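Local coordinates for uncharacterized protein DUF849 with a TIM barrel fold (Burkholderia xenovorans LB400, PDB 3E49), which binds zinc and probably cleaves beta-keto acids such as 3-keto-5-aminohexanoate, on a TIM-barrel scaffold, at residues V8-A13 / L289-P294; A47-H52 / T79-N84; Y105-A110 / N165-E170; F171-T176 / F195-V200. All blocks are in the same frame, centred on the assembly; numbering follows the deposited sequence.

Contact 1: residues V8-A13 / L289-P294; sequences VIITCA and LEVASP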
# COMPACT_ATOMS: atom_id res chain seq x y z
N VAL A 8 -15.57 -5.44 -19.97
CA VAL A 8 -16.00 -5.56 -18.58
C VAL A 8 -17.15 -6.52 -18.38
O VAL A 8 -18.24 -6.32 -18.93
CB VAL A 8 -16.41 -4.18 -18.03
CG1 VAL A 8 -16.69 -4.23 -16.56
CG2 VAL A 8 -15.30 -3.18 -18.34
N ILE A 9 -16.92 -7.53 -17.56
CA ILE A 9 -17.96 -8.45 -17.19
C ILE A 9 -18.78 -7.84 -16.08
O ILE A 9 -18.24 -7.60 -14.99
CB ILE A 9 -17.42 -9.77 -16.64
CG1 ILE A 9 -16.53 -10.48 -17.68
CG2 ILE A 9 -18.60 -10.67 -16.17
CD1 ILE A 9 -15.66 -11.55 -17.08
N ILE A 10 -20.07 -7.66 -16.32
CA ILE A 10 -20.98 -7.19 -15.27
C ILE A 10 -21.73 -8.41 -14.72
O ILE A 10 -22.41 -9.13 -15.47
CB ILE A 10 -22.02 -6.21 -15.81
CG1 ILE A 10 -21.32 -4.98 -16.43
CG2 ILE A 10 -23.06 -5.90 -14.75
CD1 ILE A 10 -22.25 -3.98 -17.06
N THR A 11 -21.57 -8.65 -13.43
CA THR A 11 -22.34 -9.66 -12.72
C THR A 11 -23.48 -8.94 -12.00
O THR A 11 -23.27 -7.89 -11.34
CB THR A 11 -21.52 -10.45 -11.72
OG1 THR A 11 -20.54 -11.23 -12.43
CG2 THR A 11 -22.45 -11.36 -10.89
N CYS A 12 -24.70 -9.50 -12.12
CA CYS A 12 -25.83 -8.98 -11.39
C CYS A 12 -26.38 -10.06 -10.42
O CYS A 12 -26.82 -11.09 -10.84
CB CYS A 12 -26.91 -8.48 -12.32
SG CYS A 12 -28.14 -7.54 -11.39
N ALA A 13 -26.32 -9.79 -9.12
CA ALA A 13 -26.82 -10.67 -8.06
C ALA A 13 -28.22 -10.15 -7.75
O ALA A 13 -28.39 -9.15 -7.03
CB ALA A 13 -25.92 -10.57 -6.84
N LEU A 289 -14.83 2.04 -22.02
CA LEU A 289 -14.75 0.60 -22.01
C LEU A 289 -16.07 0.03 -22.55
O LEU A 289 -17.10 0.72 -22.61
CB LEU A 289 -14.53 0.07 -20.59
CG LEU A 289 -13.20 0.44 -19.93
CD1 LEU A 289 -13.31 0.22 -18.41
CD2 LEU A 289 -12.07 -0.35 -20.56
N GLU A 290 -16.00 -1.25 -22.95
CA GLU A 290 -17.13 -1.94 -23.47
C GLU A 290 -17.54 -3.03 -22.52
O GLU A 290 -16.70 -3.59 -21.83
CB GLU A 290 -16.75 -2.59 -24.81
CG GLU A 290 -16.50 -1.57 -25.89
CD GLU A 290 -16.03 -2.17 -27.21
OE1 GLU A 290 -15.07 -2.98 -27.21
OE2 GLU A 290 -16.62 -1.79 -28.24
N VAL A 291 -18.82 -3.34 -22.50
CA VAL A 291 -19.37 -4.41 -21.68
C VAL A 291 -19.21 -5.76 -22.38
O VAL A 291 -19.51 -5.86 -23.57
CB VAL A 291 -20.86 -4.17 -21.44
CG1 VAL A 291 -21.48 -5.30 -20.69
CG2 VAL A 291 -21.07 -2.86 -20.69
N ALA A 292 -18.79 -6.79 -21.63
CA ALA A 292 -18.67 -8.15 -22.17
C ALA A 292 -20.05 -8.76 -22.37
O ALA A 292 -20.93 -8.66 -21.51
CB ALA A 292 -17.85 -9.08 -21.23
N SER A 293 -20.21 -9.43 -23.52
CA SER A 293 -21.40 -10.19 -23.77
C SER A 293 -21.26 -11.50 -23.00
O SER A 293 -20.18 -11.85 -22.52
CB SER A 293 -21.46 -10.53 -25.25
OG SER A 293 -20.38 -11.40 -25.60
N PRO A 294 -22.35 -12.25 -22.85
CA PRO A 294 -22.22 -13.58 -22.25
C PRO A 294 -21.18 -14.49 -22.97
O PRO A 294 -20.41 -15.17 -22.31
CB PRO A 294 -23.64 -14.15 -22.36
CG PRO A 294 -24.51 -12.93 -22.34
CD PRO A 294 -23.76 -11.90 -23.14
O HOH W 1 -21.28 -8.01 -18.98
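Val8 and Val291 sit side by side in a single beta bridge, where the residues leading into the first strand of the TIM barrel, 10-13, meet the loop between helices 273-286 and 294-301. Two backbone bonds close the bridge: Val8 N gives its proton to Glu290 O at 2.9 Å, in the plane of that carbonyl, and Ala292 N returns one to Val8 O at 2.8 Å. The second donor stands well above its carbonyl plane, 53° out of it, although the N-H itself points almost straight at the oxygen.

The side chain to follow is that of Val8. Its CB lies near Glu290 O. Of its two branches, CG1 is anti to the backbone N, beside the carbonyl carbon, and CG2 carries the contact with the loop: it leans over the same oxygen and reaches Leu289 CD1 at 3.9 Å, with Leu289 CB hardly farther off. The two side chains meet at about a right angle. On the barrel side Val8 touches Val254 of strand 253-256.

Further along, Ile10 sends its CD1 tip to both methyls of Val291, CG1 being the nearer at 3.9 Å, and Arg281 of helix 273-286 packs on this pair. Ile9 CG1 touches Ala292 CB at 4.0 Å. Beyond the bridge a water joins the strand to the loop; it accepts from Ile10 N at 2.9 Å and lies 2.6 Å from Ala292 O.

Contact 2: residues A47-H52 / T79-N84; sequences AVIHLH and TDAVIN. With ZN (zinc ion), chain E.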
# COMPACT_ATOMS: atom_id res chain seq x y z
N ALA A 47 -23.69 -9.95 -18.00
CA ALA A 47 -23.30 -11.18 -18.69
C ALA A 47 -23.45 -12.35 -17.73
O ALA A 47 -23.52 -13.47 -18.16
CB ALA A 47 -21.85 -11.08 -19.19
N VAL A 48 -23.48 -12.09 -16.42
CA VAL A 48 -23.61 -13.16 -15.41
C VAL A 48 -24.67 -12.79 -14.39
O VAL A 48 -24.68 -11.69 -13.85
CB VAL A 48 -22.25 -13.42 -14.64
CG1 VAL A 48 -22.44 -14.53 -13.55
CG2 VAL A 48 -21.07 -13.76 -15.65
N ILE A 49 -25.58 -13.74 -14.12
CA ILE A 49 -26.66 -13.58 -13.18
C ILE A 49 -26.42 -14.51 -11.99
O ILE A 49 -26.42 -15.70 -12.11
CB ILE A 49 -28.05 -13.89 -13.85
CG1 ILE A 49 -28.18 -13.15 -15.19
CG2 ILE A 49 -29.17 -13.50 -12.94
CD1 ILE A 49 -28.18 -11.58 -15.08
N HIS A 50 -26.17 -13.92 -10.83
CA HIS A 50 -25.90 -14.64 -9.60
C HIS A 50 -27.25 -14.81 -8.89
O HIS A 50 -27.94 -13.81 -8.55
CB HIS A 50 -24.87 -13.86 -8.76
CG HIS A 50 -24.64 -14.41 -7.40
ND1 HIS A 50 -23.48 -15.05 -7.03
CD2 HIS A 50 -25.37 -14.28 -6.26
CE1 HIS A 50 -23.54 -15.36 -5.75
NE2 HIS A 50 -24.71 -14.98 -5.28
N LEU A 51 -27.61 -16.07 -8.65
CA LEU A 51 -28.96 -16.45 -8.20
C LEU A 51 -29.10 -17.17 -6.90
O LEU A 51 -28.33 -18.08 -6.56
CB LEU A 51 -29.60 -17.34 -9.30
CG LEU A 51 -29.94 -16.62 -10.60
CD1 LEU A 51 -29.93 -17.56 -11.82
CD2 LEU A 51 -31.24 -15.86 -10.50
N HIS A 52 -30.10 -16.71 -6.13
CA HIS A 52 -30.61 -17.43 -4.97
C HIS A 52 -32.11 -17.56 -5.21
O HIS A 52 -32.69 -16.85 -6.06
CB HIS A 52 -30.47 -16.67 -3.65
CG HIS A 52 -29.07 -16.44 -3.20
ND1 HIS A 52 -28.67 -16.66 -1.90
CD2 HIS A 52 -28.00 -15.89 -3.83
CE1 HIS A 52 -27.41 -16.29 -1.75
NE2 HIS A 52 -26.98 -15.82 -2.91
N THR A 79 -32.48 -15.48 -22.25
CA THR A 79 -31.20 -14.80 -22.32
C THR A 79 -30.06 -15.80 -22.29
O THR A 79 -30.20 -16.87 -21.71
CB THR A 79 -31.02 -13.75 -21.14
OG1 THR A 79 -29.73 -13.13 -21.24
CG2 THR A 79 -31.15 -14.42 -19.79
N ASP A 80 -28.93 -15.42 -22.91
CA ASP A 80 -27.70 -16.23 -22.85
C ASP A 80 -26.84 -15.88 -21.66
O ASP A 80 -25.77 -16.44 -21.48
CB ASP A 80 -26.86 -16.07 -24.12
CG ASP A 80 -27.47 -16.79 -25.29
OD1 ASP A 80 -28.23 -17.78 -25.02
OD2 ASP A 80 -27.20 -16.39 -26.47
N ALA A 81 -27.31 -14.97 -20.82
CA ALA A 81 -26.55 -14.60 -19.66
C ALA A 81 -26.22 -15.85 -18.88
O ALA A 81 -27.08 -16.73 -18.72
CB ALA A 81 -27.36 -13.59 -18.80
N VAL A 82 -24.99 -15.96 -18.39
CA VAL A 82 -24.55 -17.11 -17.60
C VAL A 82 -25.27 -17.20 -16.24
O VAL A 82 -25.29 -16.23 -15.46
CB VAL A 82 -23.02 -17.05 -17.28
CG1 VAL A 82 -22.58 -18.32 -16.57
CG2 VAL A 82 -22.19 -16.78 -18.51
N ILE A 83 -25.83 -18.37 -15.96
CA ILE A 83 -26.52 -18.64 -14.70
C ILE A 83 -25.50 -19.10 -13.65
O ILE A 83 -24.76 -20.08 -13.82
CB ILE A 83 -27.67 -19.66 -14.90
CG1 ILE A 83 -28.76 -19.00 -15.74
CG2 ILE A 83 -28.20 -20.19 -13.56
CD1 ILE A 83 -29.87 -19.90 -16.15
N ASN A 84 -25.48 -18.38 -12.54
CA ASN A 84 -24.54 -18.65 -11.49
C ASN A 84 -25.33 -18.91 -10.21
O ASN A 84 -26.02 -18.03 -9.74
CB ASN A 84 -23.65 -17.41 -11.37
CG ASN A 84 -22.68 -17.47 -10.23
OD1 ASN A 84 -22.70 -18.36 -9.38
ND2 ASN A 84 -21.80 -16.46 -10.18
ZN ZN E . -25.09 -14.65 -3.15
O HOH W 2 -23.76 -16.51 -2.51
O HOH W 3 -22.91 -13.79 -2.66
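The His50 imidazole has Asn84 ND2 at its edge, near the ring plane and 3.8 Å from ND1, with the amide turned 71° against the ring. A zinc-bound water also lies in the ring plane, and His52 in turn has His50 CD2 in the plane of its own ring, at the edge. The two side chains of His50 and Asn84 are not bonded to each other; both His50 ND1 and Asn84 ND2 are hydrogen-bonded to Glu170 OE1, so one carboxylate oxygen, from strand 168-173, fixes the rotation of ring and amide together. With CG anti to the backbone N (chi1 172°), His50 points NE2 at the zinc ion, 2.2 Å away. His52 NE2 binds at the same distance, and Glu259 and two waters complete the site.

The backbones behind this site are neighbouring parallel strands of the TIM barrel, 48-54 and 82-85; their segments 48-51 and 82-84 cross at -23°. Val82 N donates to Ala47 O, Ile49 N to Val82 O and Asn84 N to Ile49 O. Leu51 N donates to Asn84 O at 2.7 Å, nearly in line with the C=O bond.

Val48, Val82, His50 and Asn84 face the barrel interior, where Val48 CG1 rests on Asn84 CB at 3.8 Å and Leu109 of the next strand covers the valines. Ile49 and Ile83 face the surrounding helices. There Ile49 CG1 meets Ala81 CB at 3.7 Å, and Leu51 CD1 presses on Ile83 CG2 at 3.6 Å, against Leu72 of helix 71-78.

Contact 3: residues Y105-A110 / N165-E170; sequences YMPELA and NGTRFE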
# COMPACT_ATOMS: atom_id res chain seq x y z
N TYR A 105 -28.45 -28.92 -10.54
CA TYR A 105 -28.57 -28.16 -11.78
C TYR A 105 -27.31 -28.09 -12.63
O TYR A 105 -27.39 -27.84 -13.83
CB TYR A 105 -29.14 -26.76 -11.48
CG TYR A 105 -30.62 -26.79 -11.02
CD1 TYR A 105 -31.62 -27.17 -11.89
CD2 TYR A 105 -30.98 -26.39 -9.74
CE1 TYR A 105 -32.94 -27.21 -11.50
CE2 TYR A 105 -32.31 -26.41 -9.34
CZ TYR A 105 -33.29 -26.82 -10.23
OH TYR A 105 -34.60 -26.85 -9.86
N MSE A 106 -26.17 -28.35 -11.99
CA MSE A 106 -24.87 -28.33 -12.64
C MSE A 106 -24.67 -27.09 -13.49
O MSE A 106 -24.42 -27.17 -14.70
CB MSE A 106 -24.71 -29.59 -13.48
CG MSE A 106 -24.82 -30.82 -12.62
SE MSE A 106 -24.76 -32.46 -13.68
CE MSE A 106 -25.19 -33.65 -12.30
N PRO A 107 -24.76 -25.91 -12.86
CA PRO A 107 -24.62 -24.66 -13.60
C PRO A 107 -23.19 -24.43 -14.11
O PRO A 107 -22.29 -25.11 -13.71
CB PRO A 107 -25.02 -23.61 -12.54
CG PRO A 107 -24.62 -24.21 -11.28
CD PRO A 107 -24.90 -25.68 -11.42
N GLU A 108 -23.01 -23.47 -15.01
CA GLU A 108 -21.69 -23.13 -15.53
C GLU A 108 -20.84 -22.52 -14.42
O GLU A 108 -19.64 -22.69 -14.36
CB GLU A 108 -21.83 -22.11 -16.64
CG GLU A 108 -22.37 -22.70 -17.96
CD GLU A 108 -22.43 -21.67 -19.02
OE1 GLU A 108 -21.52 -21.64 -19.89
OE2 GLU A 108 -23.40 -20.87 -19.01
N LEU A 109 -21.52 -21.77 -13.56
CA LEU A 109 -20.89 -21.12 -12.42
C LEU A 109 -21.66 -21.41 -11.14
O LEU A 109 -22.89 -21.53 -11.18
CB LEU A 109 -20.87 -19.59 -12.61
CG LEU A 109 -19.80 -18.93 -13.44
CD1 LEU A 109 -20.14 -17.43 -13.70
CD2 LEU A 109 -18.41 -19.15 -12.80
N ALA A 110 -20.93 -21.45 -10.02
CA ALA A 110 -21.54 -21.50 -8.70
C ALA A 110 -20.70 -20.59 -7.80
O ALA A 110 -19.48 -20.48 -8.01
CB ALA A 110 -21.56 -22.92 -8.15
N ASN A 165 -18.70 -31.69 -12.15
CA ASN A 165 -19.80 -31.53 -13.07
C ASN A 165 -19.51 -30.44 -14.09
O ASN A 165 -20.43 -29.99 -14.74
CB ASN A 165 -21.09 -31.13 -12.33
CG ASN A 165 -21.57 -32.17 -11.35
OD1 ASN A 165 -21.48 -33.37 -11.61
ND2 ASN A 165 -22.09 -31.72 -10.19
N GLY A 166 -18.24 -30.01 -14.23
CA GLY A 166 -17.87 -28.92 -15.14
C GLY A 166 -18.22 -27.50 -14.64
O GLY A 166 -18.00 -26.51 -15.35
N THR A 167 -18.75 -27.42 -13.42
CA THR A 167 -19.12 -26.14 -12.83
C THR A 167 -17.87 -25.43 -12.38
O THR A 167 -16.99 -26.05 -11.80
CB THR A 167 -20.04 -26.35 -11.62
OG1 THR A 167 -21.29 -26.92 -12.05
CG2 THR A 167 -20.29 -25.00 -10.87
N ARG A 168 -17.76 -24.14 -12.70
CA ARG A 168 -16.63 -23.33 -12.30
C ARG A 168 -17.12 -22.34 -11.27
O ARG A 168 -18.32 -22.16 -11.10
CB ARG A 168 -15.92 -22.71 -13.48
CG ARG A 168 -15.25 -23.81 -14.34
CD ARG A 168 -14.55 -23.32 -15.58
NE ARG A 168 -13.50 -22.41 -15.22
CZ ARG A 168 -12.30 -22.76 -14.77
NH1 ARG A 168 -11.95 -24.02 -14.63
NH2 ARG A 168 -11.45 -21.80 -14.45
N PHE A 169 -16.21 -21.72 -10.57
CA PHE A 169 -16.64 -20.93 -9.42
C PHE A 169 -16.38 -19.46 -9.43
O PHE A 169 -15.38 -19.00 -9.98
CB PHE A 169 -15.99 -21.50 -8.18
CG PHE A 169 -16.27 -22.96 -7.97
CD1 PHE A 169 -17.45 -23.38 -7.39
CD2 PHE A 169 -15.35 -23.92 -8.40
CE1 PHE A 169 -17.71 -24.74 -7.22
CE2 PHE A 169 -15.62 -25.28 -8.24
CZ PHE A 169 -16.79 -25.68 -7.65
N GLU A 170 -17.31 -18.75 -8.81
CA GLU A 170 -17.17 -17.35 -8.47
C GLU A 170 -16.68 -17.46 -7.03
O GLU A 170 -17.47 -17.76 -6.13
CB GLU A 170 -18.52 -16.59 -8.56
CG GLU A 170 -18.46 -15.12 -8.11
CD GLU A 170 -19.82 -14.49 -7.87
OE1 GLU A 170 -20.82 -15.22 -7.73
OE2 GLU A 170 -19.90 -13.24 -7.75
O HOH W 4 -18.27 -23.95 -16.47
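Neighbouring parallel strands of the TIM barrel, 109-113 and 168-173, come together here, and Thr167 ties down the approach to them through Pro107. Its OG1, anti to the carbonyl carbon (chi1 -65°), donates to Pro107 O at 2.7 Å, lying in the plane of that carbonyl, while the other branch, CG2, anti to the backbone N, packs on Ala110 CB at 3.7 Å. One short side chain thus holds the loop by its polar branch and the strand by its methyl.

Outside the paired strands, the extended selenomethionine at Met106 runs across Asn165 at about a right angle, its CG 3.7 Å from Asn165 CG and its selenium and CE passing near OD1. A water bridges the two loops by donating to both Glu108 O and Gly166 O. Glu108 O also takes the proton of Arg168 N at 2.9 Å, from 39° above the carbonyl plane, and so receives two donors.

From there the parallel ladder continues: Ala110 N donates to Arg168 O and Glu170 N to Ala110 O. Leu109 CD2 folds back over Arg168 O at 3.5 Å. Phe169 lies on the helix side with Ala110 O at the edge of its ring, and packs on Leu159 and Cys162 of helix 152-163.

The Glu170 carboxylate lies inside the barrel, where OE2 forms a salt bridge with Arg255 and the other oxygen holds the zinc ligand His50. A buried carboxylate orienting a metal-bound histidine in this way is a second-shell element of the zinc site within the barrel.

Contact 4: residues F171-T176 / F195-V200; sequences FECYDT and FFVQTV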
# COMPACT_ATOMS: atom_id res chain seq x y z
N PHE A 171 -15.36 -17.28 -6.82
CA PHE A 171 -14.76 -17.36 -5.50
C PHE A 171 -15.02 -16.04 -4.78
O PHE A 171 -14.50 -15.00 -5.17
CB PHE A 171 -13.26 -17.66 -5.58
CG PHE A 171 -12.92 -18.94 -6.34
CD1 PHE A 171 -13.00 -20.17 -5.68
CD2 PHE A 171 -12.47 -18.89 -7.64
CE1 PHE A 171 -12.69 -21.35 -6.34
CE2 PHE A 171 -12.20 -20.08 -8.34
CZ PHE A 171 -12.28 -21.31 -7.66
N GLU A 172 -15.85 -16.10 -3.74
CA GLU A 172 -16.24 -14.93 -2.98
C GLU A 172 -15.26 -14.80 -1.87
O GLU A 172 -15.24 -15.61 -0.95
CB GLU A 172 -17.65 -15.09 -2.45
CG GLU A 172 -18.67 -15.08 -3.53
CD GLU A 172 -20.08 -15.34 -3.00
OE1 GLU A 172 -20.23 -16.17 -2.04
OE2 GLU A 172 -21.01 -14.72 -3.57
N CYS A 173 -14.40 -13.80 -1.99
CA CYS A 173 -13.33 -13.58 -1.02
C CYS A 173 -13.63 -12.30 -0.24
O CYS A 173 -13.57 -11.19 -0.77
CB CYS A 173 -11.99 -13.50 -1.73
SG CYS A 173 -11.61 -15.04 -2.70
N TYR A 174 -13.97 -12.45 1.01
CA TYR A 174 -14.32 -11.32 1.88
C TYR A 174 -13.19 -10.68 2.65
O TYR A 174 -13.41 -9.71 3.41
CB TYR A 174 -15.37 -11.77 2.90
CG TYR A 174 -16.67 -12.24 2.28
CD1 TYR A 174 -16.76 -13.49 1.67
CD2 TYR A 174 -17.80 -11.45 2.35
CE1 TYR A 174 -17.98 -13.93 1.13
CE2 TYR A 174 -19.00 -11.88 1.82
CZ TYR A 174 -19.08 -13.12 1.21
OH TYR A 174 -20.29 -13.50 0.70
N ASP A 175 -11.99 -11.21 2.52
CA ASP A 175 -10.83 -10.67 3.22
C ASP A 175 -9.56 -11.29 2.67
O ASP A 175 -9.62 -12.22 1.87
CB ASP A 175 -10.93 -10.92 4.71
CG ASP A 175 -10.16 -9.87 5.53
OD1 ASP A 175 -9.40 -9.04 4.95
OD2 ASP A 175 -10.32 -9.86 6.74
N THR A 176 -8.40 -10.81 3.13
CA THR A 176 -7.11 -11.30 2.63
C THR A 176 -6.97 -12.80 2.84
O THR A 176 -6.50 -13.54 1.94
CB THR A 176 -5.95 -10.67 3.38
OG1 THR A 176 -6.33 -9.39 3.95
CG2 THR A 176 -4.68 -10.58 2.47
N PHE A 195 -9.17 -18.15 -12.41
CA PHE A 195 -9.97 -18.12 -11.19
C PHE A 195 -10.79 -16.83 -11.18
O PHE A 195 -10.23 -15.73 -11.32
CB PHE A 195 -9.06 -18.20 -9.93
CG PHE A 195 -8.02 -19.28 -10.02
CD1 PHE A 195 -8.38 -20.60 -9.91
CD2 PHE A 195 -6.69 -18.99 -10.27
CE1 PHE A 195 -7.45 -21.59 -10.03
CE2 PHE A 195 -5.76 -19.97 -10.39
CZ PHE A 195 -6.14 -21.28 -10.26
N PHE A 196 -12.10 -16.97 -11.06
CA PHE A 196 -13.01 -15.82 -10.98
C PHE A 196 -13.07 -15.39 -9.51
O PHE A 196 -13.70 -16.03 -8.66
CB PHE A 196 -14.36 -16.20 -11.56
CG PHE A 196 -15.33 -15.06 -11.72
CD1 PHE A 196 -14.91 -13.78 -12.07
CD2 PHE A 196 -16.70 -15.30 -11.60
CE1 PHE A 196 -15.84 -12.75 -12.25
CE2 PHE A 196 -17.63 -14.28 -11.78
CZ PHE A 196 -17.19 -13.00 -12.11
N VAL A 197 -12.33 -14.34 -9.21
CA VAL A 197 -12.17 -13.86 -7.82
C VAL A 197 -13.05 -12.64 -7.62
O VAL A 197 -12.86 -11.59 -8.25
CB VAL A 197 -10.69 -13.62 -7.50
CG1 VAL A 197 -10.57 -13.07 -6.10
CG2 VAL A 197 -9.82 -14.92 -7.67
N GLN A 198 -14.07 -12.81 -6.78
CA GLN A 198 -15.03 -11.78 -6.48
C GLN A 198 -14.64 -11.27 -5.09
O GLN A 198 -14.86 -11.93 -4.06
CB GLN A 198 -16.47 -12.30 -6.49
CG GLN A 198 -17.54 -11.25 -6.26
CD GLN A 198 -17.77 -10.41 -7.52
OE1 GLN A 198 -17.45 -9.23 -7.56
NE2 GLN A 198 -18.25 -11.06 -8.60
N THR A 199 -14.05 -10.10 -5.07
CA THR A 199 -13.62 -9.49 -3.78
C THR A 199 -14.78 -8.69 -3.26
O THR A 199 -15.29 -7.80 -3.96
CB THR A 199 -12.35 -8.63 -3.91
OG1 THR A 199 -12.54 -7.61 -4.88
CG2 THR A 199 -11.10 -9.50 -4.25
N VAL A 200 -15.21 -9.04 -2.03
CA VAL A 200 -16.41 -8.51 -1.36
C VAL A 200 -16.08 -7.58 -0.23
O VAL A 200 -15.45 -8.00 0.74
CB VAL A 200 -17.26 -9.67 -0.75
CG1 VAL A 200 -18.56 -9.16 -0.13
CG2 VAL A 200 -17.61 -10.71 -1.89
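Val200 fits against one face of the Tyr174 ring. Its CB stands 3.6 Å above the ring plane, offset toward the rim, in a CH-pi contact, and its CG1 lies 3.4 Å from Tyr174 CE2; CG2 reaches past toward CZ. The two side chains run alongside each other and point the same way, so the branched end of the valine lies along the ring, and Leu203 adds to the packing on the tyrosine.

At the far end the aromatic bump is Phe171. Its CG is anti to the carbonyl carbon (chi1 -57°), which swings the ring beside the backbone of Phe196: CD2 lies 3.3 Å from Phe196 O, at the ring edge, and CE2 reaches Phe195 CB at 4.0 Å. Leu182 of helix 176-187 packs on Phe171, and Val186 of the same helix on Phe195. Between Phe171 and Tyr174, Cys173 SG meets Val197 CG1 at 4.1 Å.

These strands, 168-173 and 195-201, are parallel neighbours joined through helix 176-187 in a beta-alpha-beta crossover of the TIM barrel. Phe171, Cys173 and Val197 fill the layer between sheet and helix, whereas Glu172 and Gln198 face the barrel interior. The ladder runs from Phe171 N to Phe196 O, Gln198 N to Phe171 O and Cys173 N to Gln198 O. Its longest bond, at 3.0 Å, joins Val200 N to Cys173 O. Just past it Asp175 OD1 receives Thr176 N at 2.7 Å, and the same oxygen is hydrogen-bonded to Thr176 OG1 of a second subunit.

Overall arrangement
All four contacts reach one TIM-barrel sheet; contacts 2 to 4 pair strands within it, while contact 1 ties the approach to strand 10-13, near the N-terminus, to a loop close to the end of the chain. Contacts 2, 3 and 4 follow one another in series inside the long loop that contact 1 closes. Strands 10-13 and 48-54 are neighbours, as are 82-85 and 109-113, and contacts 3 and 4 share strand 168-173. The centres of contacts 1 and 2, and of 2 and 3, are about 11 Å apart; contacts 2 and 4, about 18 Å apart, lie on opposite sides of the chain's centre. Side chains from contacts 2, 3 and 4 nevertheless converge around the zinc, consistent with an active site there.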